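Side-chain contacts in 2-C-methyl-D-erythritol 4-phosphate cytidylyltransferase (Thermus thermophilus HB8, PDB 2PX7), which probably catalyses the formation of 4-diphosphocytidyl-2-C-methyl-D-erythritol and diphosphate from CTP and 2-C-methyl-D-erythritol 4-phosphate, a step of isoprenoid biosynthesis: residues L55-A60 with R116-R121; A60-A65 with L110-A115; A95-L100 with E180-A185. One frame throughout, in Å; residues are numbered along the deposited sequence.

Contact 1 of 3, residues L55-A60 with R116-R121; sequences LEWTLA and RPFVSR
Trp-57, on helix 54-61, and Pro-117, in the loop after strand 108-111, bring their backbones together with their CA atoms 5.2 Å apart. This joins a helix of the alpha/beta cytidylyltransferase fold to the loop that leads into helix 121-134. Its main motif is a T-shaped (edge-to-face) pair between Trp-57 and Phe-118. The planes stand at 75°. Chi1 of -74° sets CG of Trp-57 anti to its carbonyl carbon, with the indole beside Pro-117 and Phe-118. CE1 of Phe-118 points at the six-membered ring of the indole and lies 4.0 to 4.1 Å from each of its six atoms, so it sits over the middle of that ring. Pro-117 fills the space nearer the helix. Its CB presses against CB of Trp-57 at 3.4 Å, a tight apolar contact, and also reaches CG at the root of the indole. The pyrrolidine serves both aromatics, because its CG lies 3.9 Å above the centre of the Phe-118 ring. Phe-118 is thus packed against proline on one face and meets tryptophan with its edge. Helix 221-231 adds Ala-227, Leu-230 and Ala-231 around the phenyl group. NE1 of the indole bonds to Val-49 O, and Arg-52 makes a cation-pi contact with the ring. A water at the indole edge ties the two backbones by donating to Trp-57 O at 2.7 Å and to Pro-117 O at 3.1 Å.

Contact 2 of 3, residues A60-A65 with L110-A115; sequences AAFRDA and LVHDVA
Phe-62 turns the edge of its ring toward the face of His-112 in an offset edge-to-face pair, buried between helix 54-61 and the central sheet of the alpha/beta fold. The centroids are 5.3 Å apart and the planes meet at 60°. CE2 of Phe-62 does most of the touching, lying 3.7 Å from CD2 of His-112 and equally close to CG. Its neighbour CZ rests on CB of His-112 at 3.8 Å. On the other side of CZ, CE1 of Phe-62 meets CD1 of Leu-110 at 4.0 Å. Leu-110 and His-112 are two residues apart on an extended chain, so both project to the helix side. The intervening Val-111 points away.

The backbone helps to place each aromatic. Phe-62 is the first residue to leave the helical conformation after helix 54-61. It also starts a type I turn, closed by Ala-65 N to Phe-62 O at 3.1 Å. With CG anti to the backbone N (chi1 -175°), the imidazole of His-112 extends onward from the end of strand 108-111 and offers its face to the phenyl ring. The backbone of His-112 bonds to Leu-29 of the adjacent strand.

Further out, Val-28 and Val-124 pack on Phe-62, and Val-124 and Val-127 on Leu-110. Helix 121-134 and strand 27-31 thus both pack on the phenyl ring. Thr-58 and Val-119 also touch His-112. The imidazole is also held at its far end, where NE2 bonds to Arg-116 O, which probably limits its rotation.

Contact 3 of 3, residues A95-L100 with E180-A185; sequences ASVARL and EAHAYA
His-182 reaches Val-97 and Ala-98 through two torsions. Chi1 of -84° carries CG out from helix 175-188, and chi2 of -93° sets the imidazole nearly perpendicular to its CA-CB-CG plane. On the other helix, chi1 of 169° places CG1 of Val-97 anti to the backbone N, which sends that methyl to the histidine. The contact is a helix-helix packing in the alpha/beta fold. Helix 93-103 is the connecting helix of a beta-alpha-beta crossover between strands 85-88 and 108-111. Helix 175-188 directly follows strand 165-174.

The backbones come close, with the CA atoms of Ala-98 and His-182 6.7 Å apart. The small side chain of Ala-98 is consistent with this close approach. Three consecutive ring atoms of His-182, ND1, CE1 and NE2, lie along two successive residues of the opposing helix. NE2 is 3.4 Å from CG1 of Val-97, the tightest of these approaches. CE1 meets the same methyl and also lies 4.0 Å from the backbone N of Ala-98. ND1 packs against CB of Ala-98 at 3.8 Å. The Val-97 and His-182 side chains cross at about a right angle, and the ring meets both aliphatic groups obliquely. No hydrogen bond joins the two segments.

A third helix completes the packing. Leu-198 of helix 195-201 touches the His-182 side chain, and Asp-195 touches Val-97. Helix 93-103 also lies on the sheet: Val-97 touches Pro-31, and Leu-100 meets Leu-29, Leu-69 and Ala-71. The polar nitrogen beside the valine methyl is not left without a partner in this buried place: NE2 of His-182 is hydrogen-bonded to OD1 of Asp-195.

In the fold
Contacts 1 and 2 are neighbours, their centres about 6 Å apart. They share Ala-60, use helix 54-61, and touch directly: Val-119 packs on both His-112 and Ala-61, and Arg-121 forms a salt bridge with Asp-64. Contact 2 is the deeper, with all its touching residues buried. Contact 1 is only partly buried and includes a bridging water. Both rest on edge-to-face aromatic pairs, offset in contact 2. Contact 3 lies on the opposite side of the chain's centre from contact 1. It is buried but smaller, and uses an imidazole against aliphatic groups between two helices. Val-111 links contacts 2 and 3 across strand 108-111, since its CG1 packs on CG2 of Val-97.

Contact 1 of 3, residues L55-A60 with R116-R121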
loop_
_atom_site.group_PDB
_atom_site.type_symbol
_atom_site.label_atom_id
_atom_site.label_comp_id
_atom_site.label_asym_id
_atom_site.label_seq_id
_atom_site.Cartn_x
_atom_site.Cartn_y
_atom_site.Cartn_z
ATOM N N LEU A 55 -19.381 6.933 5.344
ATOM C CA LEU A 55 -20.390 7.453 4.419
ATOM C C LEU A 55 -20.292 8.968 4.281
ATOM O O LEU A 55 -20.302 9.502 3.172
ATOM C CB LEU A 55 -21.812 7.011 4.832
ATOM C CG LEU A 55 -22.958 7.577 3.973
ATOM C CD1 LEU A 55 -22.877 7.046 2.545
ATOM C CD2 LEU A 55 -24.324 7.280 4.593
ATOM N N GLU A 56 -20.174 9.656 5.413
ATOM C CA GLU A 56 -20.057 11.114 5.429
ATOM C C GLU A 56 -18.794 11.570 4.722
ATOM O O GLU A 56 -18.824 12.532 3.958
ATOM C CB GLU A 56 -20.135 11.649 6.866
ATOM C CG GLU A 56 -21.543 11.517 7.482
ATOM C CD GLU A 56 -21.610 11.832 8.972
ATOM O OE1 GLU A 56 -20.557 11.885 9.651
ATOM O OE2 GLU A 56 -22.747 12.017 9.475
ATOM N N TRP A 57 -17.692 10.852 4.945
ATOM C CA TRP A 57 -16.457 11.108 4.192
ATOM C C TRP A 57 -16.648 10.992 2.678
ATOM O O TRP A 57 -16.273 11.910 1.963
ATOM C CB TRP A 57 -15.298 10.209 4.655
ATOM C CG TRP A 57 -14.700 10.580 5.982
ATOM C CD1 TRP A 57 -14.806 9.874 7.153
ATOM C CD2 TRP A 57 -13.879 11.724 6.279
ATOM N NE1 TRP A 57 -14.122 10.512 8.154
ATOM C CE2 TRP A 57 -13.536 11.644 7.650
ATOM C CE3 TRP A 57 -13.399 12.802 5.522
ATOM C CZ2 TRP A 57 -12.735 12.610 8.290
ATOM C CZ3 TRP A 57 -12.610 13.779 6.162
ATOM C CH2 TRP A 57 -12.279 13.663 7.534
ATOM N N THR A 58 -17.237 9.899 2.169
ATOM C CA THR A 58 -17.377 9.808 0.696
ATOM C C THR A 58 -18.361 10.828 0.153
ATOM O O THR A 58 -18.134 11.372 -0.910
ATOM C CB THR A 58 -17.645 8.369 0.070
ATOM O OG1 THR A 58 -19.052 8.123 -0.070
ATOM C CG2 THR A 58 -16.980 7.271 0.818
ATOM N N LEU A 59 -19.437 11.102 0.886
ATOM C CA LEU A 59 -20.413 12.107 0.443
ATOM C C LEU A 59 -19.823 13.507 0.303
ATOM O O LEU A 59 -20.212 14.254 -0.598
ATOM C CB LEU A 59 -21.668 12.117 1.329
ATOM C CG LEU A 59 -22.543 10.854 1.232
ATOM C CD1 LEU A 59 -23.829 11.011 2.010
ATOM C CD2 LEU A 59 -22.842 10.480 -0.218
ATOM N N ALA A 60 -18.878 13.847 1.184
ATOM C CA ALA A 60 -18.102 15.084 1.064
ATOM C C ALA A 60 -17.186 15.085 -0.163
ATOM O O ALA A 60 -17.102 16.085 -0.873
ATOM C CB ALA A 60 -17.295 15.339 2.355
ATOM N N ARG A 116 -12.726 3.761 1.247
ATOM C CA ARG A 116 -11.675 4.705 0.812
ATOM C C ARG A 116 -12.137 6.156 1.045
ATOM O O ARG A 116 -12.546 6.821 0.114
ATOM C CB ARG A 116 -11.292 4.473 -0.673
ATOM C CG ARG A 116 -10.787 3.050 -0.998
ATOM C CD ARG A 116 -10.627 2.738 -2.542
ATOM N NE ARG A 116 -9.570 1.744 -2.733
ATOM C CZ ARG A 116 -9.761 0.471 -3.038
ATOM N NH1 ARG A 116 -10.996 0.008 -3.248
ATOM N NH2 ARG A 116 -8.722 -0.357 -3.134
ATOM N N PRO A 117 -12.103 6.643 2.304
ATOM C CA PRO A 117 -12.633 7.990 2.603
ATOM C C PRO A 117 -11.815 9.186 2.107
ATOM O O PRO A 117 -12.390 10.248 1.841
ATOM C CB PRO A 117 -12.714 7.999 4.128
ATOM C CG PRO A 117 -11.641 7.033 4.569
ATOM C CD PRO A 117 -11.609 5.960 3.523
ATOM N N PHE A 118 -10.499 9.029 1.962
ATOM C CA PHE A 118 -9.627 10.173 1.671
ATOM C C PHE A 118 -9.269 10.240 0.195
ATOM O O PHE A 118 -8.119 10.092 -0.215
ATOM C CB PHE A 118 -8.392 10.178 2.589
ATOM C CG PHE A 118 -8.729 10.016 4.055
ATOM C CD1 PHE A 118 -9.613 10.893 4.680
ATOM C CD2 PHE A 118 -8.168 8.990 4.803
ATOM C CE1 PHE A 118 -9.940 10.745 6.021
ATOM C CE2 PHE A 118 -8.479 8.839 6.154
ATOM C CZ PHE A 118 -9.371 9.715 6.763
ATOM N N VAL A 119 -10.296 10.440 -0.615
ATOM C CA VAL A 119 -10.106 10.601 -2.041
ATOM C C VAL A 119 -10.209 12.090 -2.305
ATOM O O VAL A 119 -11.149 12.743 -1.848
ATOM C CB VAL A 119 -11.087 9.721 -2.900
ATOM C CG1 VAL A 119 -10.833 8.257 -2.625
ATOM C CG2 VAL A 119 -12.520 10.012 -2.589
ATOM N N SER A 120 -9.213 12.622 -3.004
ATOM C CA SER A 120 -9.095 14.053 -3.229
ATOM C C SER A 120 -9.909 14.460 -4.434
ATOM O O SER A 120 -10.269 13.618 -5.268
ATOM C CB SER A 120 -7.623 14.443 -3.446
ATOM O OG SER A 120 -7.092 13.854 -4.626
ATOM N N ARG A 121 -10.183 15.755 -4.526
ATOM C CA ARG A 121 -10.871 16.323 -5.672
ATOM C C ARG A 121 -10.050 16.097 -6.934
ATOM O O ARG A 121 -10.604 15.871 -8.011
ATOM C CB ARG A 121 -11.153 17.820 -5.461
ATOM C CG ARG A 121 -12.471 18.267 -6.088
ATOM C CD ARG A 121 -12.366 19.648 -6.755
ATOM N NE ARG A 121 -12.772 19.613 -8.170
ATOM C CZ ARG A 121 -14.033 19.595 -8.616
ATOM N NH1 ARG A 121 -15.060 19.594 -7.767
ATOM N NH2 ARG A 121 -14.274 19.567 -9.927
HETATM O O HOH W 1 -13.842 12.989 2.003
#

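Contact 2 of 3, residues A60-A65 with L110-A115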
loop_
_atom_site.group_PDB
_atom_site.type_symbol
_atom_site.label_atom_id
_atom_site.label_comp_id
_atom_site.label_asym_id
_atom_site.label_seq_id
_atom_site.Cartn_x
_atom_site.Cartn_y
_atom_site.Cartn_z
ATOM N N ALA A 60 -18.878 13.847 1.184
ATOM C CA ALA A 60 -18.102 15.084 1.064
ATOM C C ALA A 60 -17.186 15.085 -0.163
ATOM O O ALA A 60 -17.102 16.085 -0.873
ATOM C CB ALA A 60 -17.295 15.339 2.355
ATOM N N ALA A 61 -16.510 13.961 -0.423
ATOM C CA ALA A 61 -15.627 13.827 -1.595
ATOM C C ALA A 61 -16.352 13.979 -2.940
ATOM O O ALA A 61 -15.757 14.435 -3.931
ATOM C CB ALA A 61 -14.871 12.506 -1.549
ATOM N N PHE A 62 -17.633 13.612 -2.970
ATOM C CA PHE A 62 -18.422 13.700 -4.190
ATOM C C PHE A 62 -19.547 14.754 -4.115
ATOM O O PHE A 62 -20.578 14.621 -4.773
ATOM C CB PHE A 62 -18.986 12.305 -4.542
ATOM C CG PHE A 62 -17.926 11.287 -4.874
ATOM C CD1 PHE A 62 -17.315 11.281 -6.119
ATOM C CD2 PHE A 62 -17.530 10.346 -3.937
ATOM C CE1 PHE A 62 -16.334 10.334 -6.426
ATOM C CE2 PHE A 62 -16.553 9.408 -4.240
ATOM C CZ PHE A 62 -15.953 9.405 -5.488
ATOM N N ARG A 63 -19.345 15.818 -3.339
ATOM C CA ARG A 63 -20.444 16.758 -3.081
ATOM C C ARG A 63 -20.820 17.617 -4.294
ATOM O O ARG A 63 -21.918 18.148 -4.371
ATOM C CB ARG A 63 -20.192 17.590 -1.810
ATOM C CG ARG A 63 -19.293 18.806 -1.951
ATOM C CD ARG A 63 -19.255 19.556 -0.602
ATOM N NE ARG A 63 -17.930 19.520 0.024
ATOM C CZ ARG A 63 -17.693 19.346 1.326
ATOM N NH1 ARG A 63 -18.695 19.146 2.187
ATOM N NH2 ARG A 63 -16.435 19.344 1.766
ATOM N N ASP A 64 -19.913 17.701 -5.256
ATOM C CA ASP A 64 -20.156 18.391 -6.513
ATOM C C ASP A 64 -20.866 17.548 -7.583
ATOM O O ASP A 64 -21.188 18.067 -8.658
ATOM C CB ASP A 64 -18.826 18.912 -7.068
ATOM C CG ASP A 64 -18.275 20.071 -6.258
ATOM O OD1 ASP A 64 -19.089 20.908 -5.799
ATOM O OD2 ASP A 64 -17.036 20.142 -6.081
ATOM N N ALA A 65 -21.097 16.262 -7.295
ATOM C CA ALA A 65 -21.758 15.351 -8.244
ATOM C C ALA A 65 -23.246 15.630 -8.355
ATOM O O ALA A 65 -23.901 15.916 -7.353
ATOM C CB ALA A 65 -21.523 13.893 -7.851
ATOM N N LEU A 110 -19.413 7.157 -11.661
ATOM C CA LEU A 110 -18.253 6.849 -10.829
ATOM C C LEU A 110 -18.692 5.856 -9.770
ATOM O O LEU A 110 -19.738 6.031 -9.137
ATOM C CB LEU A 110 -17.684 8.108 -10.180
ATOM C CG LEU A 110 -17.059 9.162 -11.112
ATOM C CD1 LEU A 110 -16.814 10.458 -10.353
ATOM C CD2 LEU A 110 -15.737 8.669 -11.760
ATOM N N VAL A 111 -17.926 4.786 -9.614
ATOM C CA VAL A 111 -18.236 3.779 -8.616
ATOM C C VAL A 111 -17.121 3.787 -7.564
ATOM O O VAL A 111 -15.940 3.654 -7.905
ATOM C CB VAL A 111 -18.335 2.368 -9.236
ATOM C CG1 VAL A 111 -18.940 1.384 -8.220
ATOM C CG2 VAL A 111 -19.149 2.407 -10.539
ATOM N N HIS A 112 -17.498 3.940 -6.300
ATOM C CA HIS A 112 -16.516 4.153 -5.255
ATOM C C HIS A 112 -16.733 3.292 -4.016
ATOM O O HIS A 112 -17.854 3.128 -3.564
ATOM C CB HIS A 112 -16.446 5.641 -4.875
ATOM C CG HIS A 112 -15.366 5.950 -3.887
ATOM N ND1 HIS A 112 -14.026 5.832 -4.189
ATOM C CD2 HIS A 112 -15.427 6.346 -2.593
ATOM C CE1 HIS A 112 -13.308 6.157 -3.128
ATOM N NE2 HIS A 112 -14.135 6.469 -2.144
ATOM N N ASP A 113 -15.637 2.726 -3.504
ATOM C CA ASP A 113 -15.619 1.980 -2.258
ATOM C C ASP A 113 -15.715 2.936 -1.103
ATOM O O ASP A 113 -14.869 3.806 -0.986
ATOM C CB ASP A 113 -14.280 1.276 -2.075
ATOM C CG ASP A 113 -14.082 0.149 -3.014
ATOM O OD1 ASP A 113 -15.048 -0.247 -3.725
ATOM O OD2 ASP A 113 -12.926 -0.353 -3.052
ATOM N N VAL A 114 -16.709 2.750 -0.235
ATOM C CA VAL A 114 -16.905 3.606 0.941
ATOM C C VAL A 114 -15.764 3.459 1.977
ATOM O O VAL A 114 -15.577 4.328 2.829
ATOM C CB VAL A 114 -18.329 3.361 1.591
ATOM C CG1 VAL A 114 -18.333 2.111 2.468
ATOM C CG2 VAL A 114 -18.794 4.577 2.382
ATOM N N ALA A 115 -15.011 2.358 1.897
ATOM C CA ALA A 115 -13.833 2.158 2.751
ATOM C C ALA A 115 -12.599 2.960 2.314
ATOM O O ALA A 115 -11.556 2.851 2.949
ATOM C CB ALA A 115 -13.482 0.658 2.874
#

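Contact 3 of 3, residues A95-L100 with E180-A185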
loop_
_atom_site.group_PDB
_atom_site.type_symbol
_atom_site.label_atom_id
_atom_site.label_comp_id
_atom_site.label_asym_id
_atom_site.label_seq_id
_atom_site.Cartn_x
_atom_site.Cartn_y
_atom_site.Cartn_z
ATOM N N ALA A 95 -23.454 -7.038 -6.670
ATOM C CA ALA A 95 -24.924 -7.007 -6.691
ATOM C C ALA A 95 -25.431 -5.627 -6.291
ATOM O O ALA A 95 -26.381 -5.129 -6.871
ATOM C CB ALA A 95 -25.506 -8.083 -5.759
ATOM N N SER A 96 -24.783 -5.005 -5.308
ATOM C CA SER A 96 -25.166 -3.647 -4.919
ATOM C C SER A 96 -24.933 -2.666 -6.054
ATOM O O SER A 96 -25.805 -1.830 -6.318
ATOM C CB SER A 96 -24.451 -3.192 -3.652
ATOM O OG SER A 96 -24.789 -4.035 -2.565
ATOM N N VAL A 97 -23.781 -2.773 -6.735
ATOM C CA VAL A 97 -23.510 -1.919 -7.914
ATOM C C VAL A 97 -24.591 -2.052 -8.992
ATOM O O VAL A 97 -25.049 -1.045 -9.540
ATOM C CB VAL A 97 -22.125 -2.194 -8.576
ATOM C CG1 VAL A 97 -22.024 -1.470 -9.932
ATOM C CG2 VAL A 97 -20.971 -1.784 -7.658
ATOM N N ALA A 98 -24.975 -3.286 -9.323
ATOM C CA ALA A 98 -26.037 -3.523 -10.326
ATOM C C ALA A 98 -27.367 -2.837 -9.943
ATOM O O ALA A 98 -28.069 -2.266 -10.785
ATOM C CB ALA A 98 -26.251 -5.048 -10.537
ATOM N N ARG A 99 -27.697 -2.890 -8.660
ATOM C CA ARG A 99 -28.903 -2.243 -8.146
ATOM C C ARG A 99 -28.841 -0.743 -8.298
ATOM O O ARG A 99 -29.763 -0.129 -8.840
ATOM C CB ARG A 99 -29.137 -2.632 -6.691
ATOM C CG ARG A 99 -29.504 -4.116 -6.545
ATOM C CD ARG A 99 -29.791 -4.421 -5.095
ATOM N NE ARG A 99 -29.964 -5.846 -4.839
ATOM C CZ ARG A 99 -30.639 -6.340 -3.801
ATOM N NH1 ARG A 99 -31.227 -5.517 -2.928
ATOM N NH2 ARG A 99 -30.730 -7.663 -3.636
ATOM N N LEU A 100 -27.735 -0.165 -7.841
ATOM C CA LEU A 100 -27.487 1.266 -7.984
ATOM C C LEU A 100 -27.506 1.703 -9.436
ATOM O O LEU A 100 -28.038 2.754 -9.764
ATOM C CB LEU A 100 -26.147 1.646 -7.333
ATOM C CG LEU A 100 -26.094 1.451 -5.816
ATOM C CD1 LEU A 100 -24.676 1.685 -5.320
ATOM C CD2 LEU A 100 -27.098 2.374 -5.104
ATOM N N GLU A 180 -24.021 -2.772 -20.015
ATOM C CA GLU A 180 -23.651 -3.919 -20.860
ATOM C C GLU A 180 -22.779 -4.930 -20.124
ATOM O O GLU A 180 -22.977 -6.138 -20.253
ATOM C CB GLU A 180 -22.911 -3.494 -22.135
ATOM C CG GLU A 180 -23.728 -2.709 -23.141
ATOM C CD GLU A 180 -24.831 -3.536 -23.818
ATOM O OE1 GLU A 180 -24.695 -4.776 -23.945
ATOM O OE2 GLU A 180 -25.828 -2.926 -24.243
ATOM N N ALA A 181 -21.794 -4.427 -19.377
ATOM C CA ALA A 181 -20.881 -5.273 -18.612
ATOM C C ALA A 181 -21.618 -6.108 -17.554
ATOM O O ALA A 181 -21.383 -7.316 -17.420
ATOM C CB ALA A 181 -19.795 -4.421 -17.967
ATOM N N HIS A 182 -22.480 -5.454 -16.788
ATOM C CA HIS A 182 -23.264 -6.149 -15.787
ATOM C C HIS A 182 -24.275 -7.141 -16.407
ATOM O O HIS A 182 -24.481 -8.211 -15.854
ATOM C CB HIS A 182 -23.932 -5.160 -14.818
ATOM C CG HIS A 182 -23.039 -4.734 -13.689
ATOM N ND1 HIS A 182 -23.024 -5.373 -12.468
ATOM C CD2 HIS A 182 -22.105 -3.753 -13.613
ATOM C CE1 HIS A 182 -22.139 -4.790 -11.679
ATOM N NE2 HIS A 182 -21.564 -3.804 -12.352
ATOM N N ALA A 183 -24.852 -6.803 -17.561
ATOM C CA ALA A 183 -25.774 -7.718 -18.275
ATOM C C ALA A 183 -25.082 -9.005 -18.743
ATOM O O ALA A 183 -25.601 -10.118 -18.564
ATOM C CB ALA A 183 -26.434 -7.003 -19.468
ATOM N N TYR A 184 -23.904 -8.849 -19.344
ATOM C CA TYR A 184 -23.101 -9.988 -19.771
ATOM C C TYR A 184 -22.639 -10.819 -18.578
ATOM O O TYR A 184 -22.645 -12.047 -18.642
ATOM C CB TYR A 184 -21.901 -9.502 -20.586
ATOM C CG TYR A 184 -21.009 -10.597 -21.124
ATOM C CD1 TYR A 184 -21.459 -11.473 -22.120
ATOM C CD2 TYR A 184 -19.708 -10.746 -20.656
ATOM C CE1 TYR A 184 -20.621 -12.479 -22.639
ATOM C CE2 TYR A 184 -18.866 -11.742 -21.161
ATOM C CZ TYR A 184 -19.327 -12.601 -22.156
ATOM O OH TYR A 184 -18.496 -13.602 -22.641
ATOM N N ALA A 185 -22.242 -10.152 -17.493
ATOM C CA ALA A 185 -21.830 -10.857 -16.278
ATOM C C ALA A 185 -22.964 -11.696 -15.671
ATOM O O ALA A 185 -22.724 -12.799 -15.204
ATOM C CB ALA A 185 -21.261 -9.905 -15.260
#